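Local coordinates for CELL WALL surface anchor family protein (Streptococcus pneumoniae, PDB 2X9X) that forms the repeating backbone of the pneumococcal pilus, a cell-surface fibre linked to adhesion, at residues Gln377-Ile382 with Ile424-Gly429; Pro6-Asp11 with Lys252-Thr257. The protein carries 1 engineered substitution. One frame throughout, in Å; residues are numbered along the deposited sequence.

Contact 1. Residues Gln377-Ile382 with Ile424-Gly429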
loop_
_atom_site.group_PDB
_atom_site.type_symbol
_atom_site.label_atom_id
_atom_site.label_comp_id
_atom_site.label_asym_id
_atom_site.label_seq_id
_atom_site.Cartn_x
_atom_site.Cartn_y
_atom_site.Cartn_z
ATOM N N GLN A 377 8.109 25.764 12.950
ATOM C CA GLN A 377 8.209 24.960 14.160
ATOM C C GLN A 377 9.446 24.071 14.093
ATOM O O GLN A 377 9.583 23.119 14.866
ATOM C CB GLN A 377 6.950 24.118 14.343
ATOM C CG GLN A 377 5.673 24.954 14.363
ATOM C CD GLN A 377 4.418 24.117 14.220
ATOM O OE1 GLN A 377 3.536 24.435 13.418
ATOM N NE2 GLN A 377 4.330 23.040 14.990
ATOM N N GLY A 378 10.341 24.389 13.158
ATOM C CA GLY A 378 11.602 23.679 12.999
ATOM C C GLY A 378 11.476 22.311 12.350
ATOM O O GLY A 378 12.469 21.582 12.221
ATOM N N ARG A 379 10.266 21.964 11.918
ATOM C CA ARG A 379 9.979 20.597 11.485
ATOM C C ARG A 379 10.405 20.284 10.056
ATOM O O ARG A 379 10.235 21.094 9.141
ATOM C CB ARG A 379 8.485 20.286 11.630
ATOM C CG ARG A 379 7.952 20.410 13.048
ATOM C CD ARG A 379 6.451 20.179 13.087
ATOM N NE ARG A 379 5.729 21.159 12.279
ATOM C CZ ARG A 379 4.425 21.389 12.380
ATOM N NH1 ARG A 379 3.851 22.302 11.607
ATOM N NH2 ARG A 379 3.697 20.710 13.255
ATOM N N PHE A 380 10.945 19.086 9.876
ATOM C CA PHE A 380 11.099 18.505 8.551
ATOM C C PHE A 380 11.132 16.985 8.663
ATOM O O PHE A 380 11.368 16.442 9.744
ATOM C CB PHE A 380 12.314 19.073 7.797
ATOM C CG PHE A 380 13.626 18.909 8.512
ATOM C CD1 PHE A 380 13.976 19.755 9.549
ATOM C CD2 PHE A 380 14.529 17.936 8.111
ATOM C CE1 PHE A 380 15.191 19.617 10.199
ATOM C CE2 PHE A 380 15.749 17.789 8.757
ATOM C CZ PHE A 380 16.080 18.636 9.803
ATOM N N GLU A 381 10.859 16.293 7.562
ATOM C CA GLU A 381 10.753 14.841 7.627
ATOM C C GLU A 381 11.029 14.173 6.288
ATOM O O GLU A 381 11.008 14.822 5.236
ATOM C CB GLU A 381 9.369 14.426 8.145
ATOM C CG GLU A 381 8.222 14.762 7.199
ATOM C CD GLU A 381 6.878 14.297 7.731
ATOM O OE1 GLU A 381 6.363 14.913 8.688
ATOM O OE2 GLU A 381 6.333 13.315 7.187
ATOM N N ILE A 382 11.282 12.869 6.341
ATOM C CA ILE A 382 11.508 12.060 5.148
ATOM C C ILE A 382 10.701 10.764 5.253
ATOM O O ILE A 382 10.647 10.136 6.320
ATOM C CB ILE A 382 13.017 11.755 4.941
ATOM C CG1 ILE A 382 13.251 10.995 3.625
ATOM C CG2 ILE A 382 13.594 10.983 6.129
ATOM C CD1 ILE A 382 13.022 11.834 2.383
ATOM N N ILE A 424 13.108 14.953 20.707
ATOM C CA ILE A 424 12.252 16.116 20.909
ATOM C C ILE A 424 10.876 15.861 20.307
ATOM O O ILE A 424 10.732 15.007 19.437
ATOM C CB ILE A 424 12.875 17.370 20.244
ATOM C CG1 ILE A 424 12.083 18.632 20.597
ATOM C CG2 ILE A 424 12.989 17.188 18.721
ATOM C CD1 ILE A 424 12.777 19.908 20.188
ATOM N N GLU A 425 9.870 16.595 20.781
ATOM C CA GLU A 425 8.533 16.554 20.189
ATOM C C GLU A 425 8.551 17.151 18.783
ATOM O O GLU A 425 8.983 18.287 18.601
ATOM C CB GLU A 425 7.544 17.354 21.045
ATOM C CG GLU A 425 7.193 16.724 22.381
ATOM C CD GLU A 425 6.510 17.704 23.325
ATOM O OE1 GLU A 425 6.803 18.915 23.242
ATOM O OE2 GLU A 425 5.685 17.260 24.152
ATOM N N TYR A 426 8.086 16.395 17.790
ATOM C CA TYR A 426 7.942 16.947 16.445
ATOM C C TYR A 426 7.098 18.214 16.514
ATOM O O TYR A 426 7.480 19.267 16.001
ATOM C CB TYR A 426 7.260 15.933 15.532
ATOM C CG TYR A 426 7.379 16.210 14.051
ATOM C CD1 TYR A 426 8.599 16.562 13.479
ATOM C CD2 TYR A 426 6.278 16.069 13.211
ATOM C CE1 TYR A 426 8.711 16.781 12.109
ATOM C CE2 TYR A 426 6.382 16.287 11.850
ATOM C CZ TYR A 426 7.599 16.644 11.304
ATOM O OH TYR A 426 7.702 16.853 9.944
ATOM N N THR A 427 5.941 18.103 17.156
ATOM C CA THR A 427 5.078 19.254 17.370
ATOM C C THR A 427 4.999 19.534 18.864
ATOM O O THR A 427 4.597 18.672 19.646
ATOM C CB THR A 427 3.673 19.027 16.783
ATOM O OG1 THR A 427 3.785 18.732 15.384
ATOM C CG2 THR A 427 2.811 20.265 16.960
ATOM N N ALA A 428 5.411 20.735 19.253
ATOM C CA ALA A 428 5.485 21.109 20.661
ATOM C C ALA A 428 4.170 20.859 21.390
ATOM O O ALA A 428 3.103 21.286 20.937
ATOM C CB ALA A 428 5.902 22.566 20.797
ATOM N N GLY A 429 4.255 20.166 22.524
ATOM C CA GLY A 429 3.094 19.907 23.355
ATOM C C GLY A 429 2.409 18.584 23.073
ATOM O O GLY A 429 1.431 18.234 23.732
#
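Arg379 NH2 donates to Thr427 OG1 over 2.9 Å, with an N-H...O angle of 143°. The hydroxyl lies in the guanidinium plane, at its edge, where an N-H can point at it. The rest of the arginine passes over the Tyr426 ring: CD stands 3.9 Å from the ring centroid, almost on the normal, in a CH-pi contact, while CB packs 3.5 Å from CE1. A bend at chi3 (-61°) lifts the guanidinium off this face and toward Thr427. Its CZ ends 5.8 Å from the ring centroid, so any cation-pi attraction is weak, and the main ring contact is made by the methylenes. Tyr426 O accepts a hydrogen bond from Arg277, which also bonds Gln377 O and so ties both segments. At the edge of the ring, Phe380 O comes 3.6 Å from CE1.

Tyr426 OH lies 2.7 Å from Glu381 OE1, at most a weak hydrogen bond because its one proton may be shared with another acceptor; Glu381 OE2 takes the firmer bond, from Tyr417. Arg379 and Glu381 alternate with Phe380 along strand 379-385, whose phenylalanine turns to the opposite side and stacks on Phe283. Arginine suits its place because a greasy shaft can lie on tyrosine while a charged end stays polar; Asp375 forms a salt bridge with its NE. The loop is thus held to a strand of the prealbumin-like domain by one tyrosine, whose ring face carries the arginine methylenes and whose hydroxyl meets a glutamate, and the Asp375 salt bridge probably offsets the arginine charge and restrains the guanidinium's rotation.

Contact 2. Residues Pro6-Asp11 with Lys252-Thr257. With NA (sodium ion), chain C.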
loop_
_atom_site.group_PDB
_atom_site.type_symbol
_atom_site.label_atom_id
_atom_site.label_comp_id
_atom_site.label_asym_id
_atom_site.label_seq_id
_atom_site.Cartn_x
_atom_site.Cartn_y
_atom_site.Cartn_z
ATOM N N PRO A 6 -8.247 -28.443 -4.000
ATOM C CA PRO A 6 -7.060 -27.726 -4.470
ATOM C C PRO A 6 -6.396 -26.984 -3.314
ATOM O O PRO A 6 -7.019 -26.779 -2.267
ATOM C CB PRO A 6 -7.627 -26.729 -5.483
ATOM C CG PRO A 6 -9.053 -26.543 -5.093
ATOM C CD PRO A 6 -9.504 -27.819 -4.444
ATOM N N LYS A 7 -5.143 -26.591 -3.509
ATOM C CA LYS A 7 -4.390 -25.862 -2.497
ATOM C C LYS A 7 -3.792 -24.612 -3.119
ATOM O O LYS A 7 -3.486 -24.590 -4.310
ATOM C CB LYS A 7 -3.264 -26.733 -1.937
ATOM C CG LYS A 7 -3.726 -27.984 -1.220
ATOM C CD LYS A 7 -2.545 -28.873 -0.863
ATOM C CE LYS A 7 -1.614 -28.189 0.124
ATOM N NZ LYS A 7 -2.246 -28.020 1.465
ATOM N N ILE A 8 -3.612 -23.571 -2.317
ATOM C CA ILE A 8 -3.110 -22.312 -2.847
ATOM C C ILE A 8 -2.176 -21.607 -1.871
ATOM O O ILE A 8 -2.287 -21.771 -0.656
ATOM C CB ILE A 8 -4.275 -21.358 -3.217
ATOM C CG1 ILE A 8 -3.794 -20.225 -4.129
ATOM C CG2 ILE A 8 -4.926 -20.795 -1.955
ATOM C CD1 ILE A 8 -4.929 -19.473 -4.822
ATOM N N ASP A 9 -1.241 -20.842 -2.420
ATOM C CA ASP A 9 -0.473 -19.890 -1.634
ATOM C C ASP A 9 -0.141 -18.681 -2.497
ATOM O O ASP A 9 -0.027 -18.784 -3.721
ATOM C CB ASP A 9 0.812 -20.519 -1.084
ATOM C CG ASP A 9 1.512 -19.628 -0.067
ATOM O OD1 ASP A 9 0.813 -18.881 0.653
ATOM O OD2 ASP A 9 2.759 -19.678 0.019
ATOM N N LYS A 10 -0.027 -17.525 -1.858
ATOM C CA LYS A 10 0.504 -16.343 -2.523
ATOM C C LYS A 10 1.632 -15.784 -1.682
ATOM O O LYS A 10 1.536 -15.739 -0.458
ATOM C CB LYS A 10 -0.560 -15.262 -2.707
ATOM C CG LYS A 10 0.042 -13.999 -3.277
ATOM C CD LYS A 10 -0.943 -12.866 -3.426
ATOM C CE LYS A 10 -0.230 -11.692 -4.068
ATOM N NZ LYS A 10 -1.159 -10.641 -4.520
ATOM N N ASP A 11 2.705 -15.358 -2.333
ATOM C CA ASP A 11 3.821 -14.763 -1.616
ATOM C C ASP A 11 4.655 -13.987 -2.616
ATOM O O ASP A 11 4.299 -13.890 -3.798
ATOM C CB ASP A 11 4.661 -15.852 -0.937
ATOM C CG ASP A 11 5.333 -15.370 0.346
ATOM O OD1 ASP A 11 5.652 -14.168 0.459
ATOM O OD2 ASP A 11 5.548 -16.207 1.245
ATOM N N LYS A 252 -16.388 -23.777 -1.150
ATOM C CA LYS A 252 -15.877 -22.495 -0.691
ATOM C C LYS A 252 -14.610 -22.152 -1.467
ATOM O O LYS A 252 -13.857 -23.046 -1.867
ATOM C CB LYS A 252 -15.609 -22.517 0.817
ATOM C CG LYS A 252 -14.548 -23.508 1.260
ATOM C CD LYS A 252 -14.428 -23.537 2.780
ATOM C CE LYS A 252 -13.304 -24.461 3.232
ATOM N NZ LYS A 252 -13.210 -24.552 4.716
ATOM N N PRO A 253 -14.373 -20.856 -1.698
ATOM C CA PRO A 253 -13.193 -20.448 -2.468
ATOM C C PRO A 253 -11.911 -20.656 -1.669
ATOM O O PRO A 253 -11.963 -20.876 -0.456
ATOM C CB PRO A 253 -13.436 -18.952 -2.686
ATOM C CG PRO A 253 -14.245 -18.554 -1.496
ATOM C CD PRO A 253 -15.207 -19.699 -1.334
ATOM N N LEU A 254 -10.770 -20.598 -2.347
ATOM C CA LEU A 254 -9.485 -20.643 -1.662
ATOM C C LEU A 254 -9.013 -19.219 -1.414
ATOM O O LEU A 254 -9.093 -18.369 -2.298
ATOM C CB LEU A 254 -8.444 -21.416 -2.476
ATOM C CG LEU A 254 -8.772 -22.867 -2.829
ATOM C CD1 LEU A 254 -7.538 -23.569 -3.404
ATOM C CD2 LEU A 254 -9.302 -23.621 -1.616
ATOM N N ASP A 255 -8.526 -18.972 -0.204
ATOM C CA ASP A 255 -8.197 -17.629 0.246
ATOM C C ASP A 255 -6.905 -17.696 1.054
ATOM O O ASP A 255 -6.940 -17.908 2.265
ATOM C CB ASP A 255 -9.355 -17.103 1.102
ATOM C CG ASP A 255 -9.118 -15.704 1.632
ATOM O OD1 ASP A 255 -7.949 -15.336 1.855
ATOM O OD2 ASP A 255 -10.110 -14.975 1.841
ATOM N N PRO A 256 -5.756 -17.535 0.378
ATOM C CA PRO A 256 -4.435 -17.680 1.001
ATOM C C PRO A 256 -4.120 -16.495 1.897
ATOM O O PRO A 256 -4.828 -15.492 1.834
ATOM C CB PRO A 256 -3.493 -17.647 -0.205
ATOM C CG PRO A 256 -4.213 -16.778 -1.179
ATOM C CD PRO A 256 -5.636 -17.243 -1.061
ATOM N N THR A 257 -3.082 -16.609 2.720
ATOM C CA THR A 257 -2.626 -15.481 3.527
ATOM C C THR A 257 -1.581 -14.687 2.747
ATOM O O THR A 257 -0.492 -15.187 2.455
ATOM C CB THR A 257 -2.040 -15.936 4.878
ATOM O OG1 THR A 257 -3.010 -16.721 5.585
ATOM C CG2 THR A 257 -1.658 -14.730 5.729
HETATM NA NA NA C . -7.296 -13.519 -0.104
HETATM O O HOH W 1 -1.320 -19.041 2.473
#
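The edge strand of an antiparallel beta-sheet meets a connecting loop here: Pro6 and Ile8 of strand 7-12 and its approach pack against Leu254 and Pro256, which precede strand 260-271. The two backbones run in nearly the same sense, 29° apart, yet no hydrogen bond joins them directly. Pro256 has no N-H to offer, and Lys7, Asp9 and Asp11 pair their backbones with strand 36-45. Apolar surfaces do the work instead. Leu254 CD1 meets the CB-CG side of the Pro6 ring, 3.7 Å from CG, and lies 3.4 Å from Pro6 O. Ile8, with CG1 anti to the backbone N (chi1 -164°), directs its CG2 branch at the loop, where it lies 3.6 Å from Leu254 CB and 3.7 Å from Pro256 CD. A beta-branched residue suits a strand and here fills the corner between leucine and proline. Further along, Pro256 CB comes 3.8 Å from Lys10 N, a buried amide with no partner in the model.

Polar links appear at the far end. A water donates to Asp9 OD1 (2.8 Å) and accepts from Thr257 N (3.0 Å), and Lys25 NZ makes a salt bridge to Asp9 OD1 and hydrogen bonds to Lys10 O and Thr257 O. The Asp255 side chain leaves its backbone away from the strand, and its OD1 binds a sodium ion at 2.8 Å, completed by Asp136, Val137 and Glu258.

Lys10, largely extended, carries NZ to a covalent link with Asn135, where Asp58 is hydrogen-bonded to the same nitrogen. This bond crosses from strand 7-12 to strand 133-142, which also pairs with the loop at Leu254. A lysine-asparagine isopeptide with an acidic neighbour, joining the first and last strands of a domain, is typical of Gram-positive pilin domains.

Overall arrangement
The two contacts lie on opposite sides of the chain's centre, 44 Å apart between centres and about 25 Å between nearest atoms, and do not touch. Both secure a loop against a beta-strand, and both border on strand 260-271: contact 1 uses strand 379-385, which pairs with it, and contact 2 uses the loop that leads into it. Their chemistry follows their place. Contact 1, at the surface, relies on an aromatic ring and charged or hydroxyl groups. Contact 2 is partly buried and mainly apolar, so the covalent link and the metal flank the apolar packing, with a water bridge at one end.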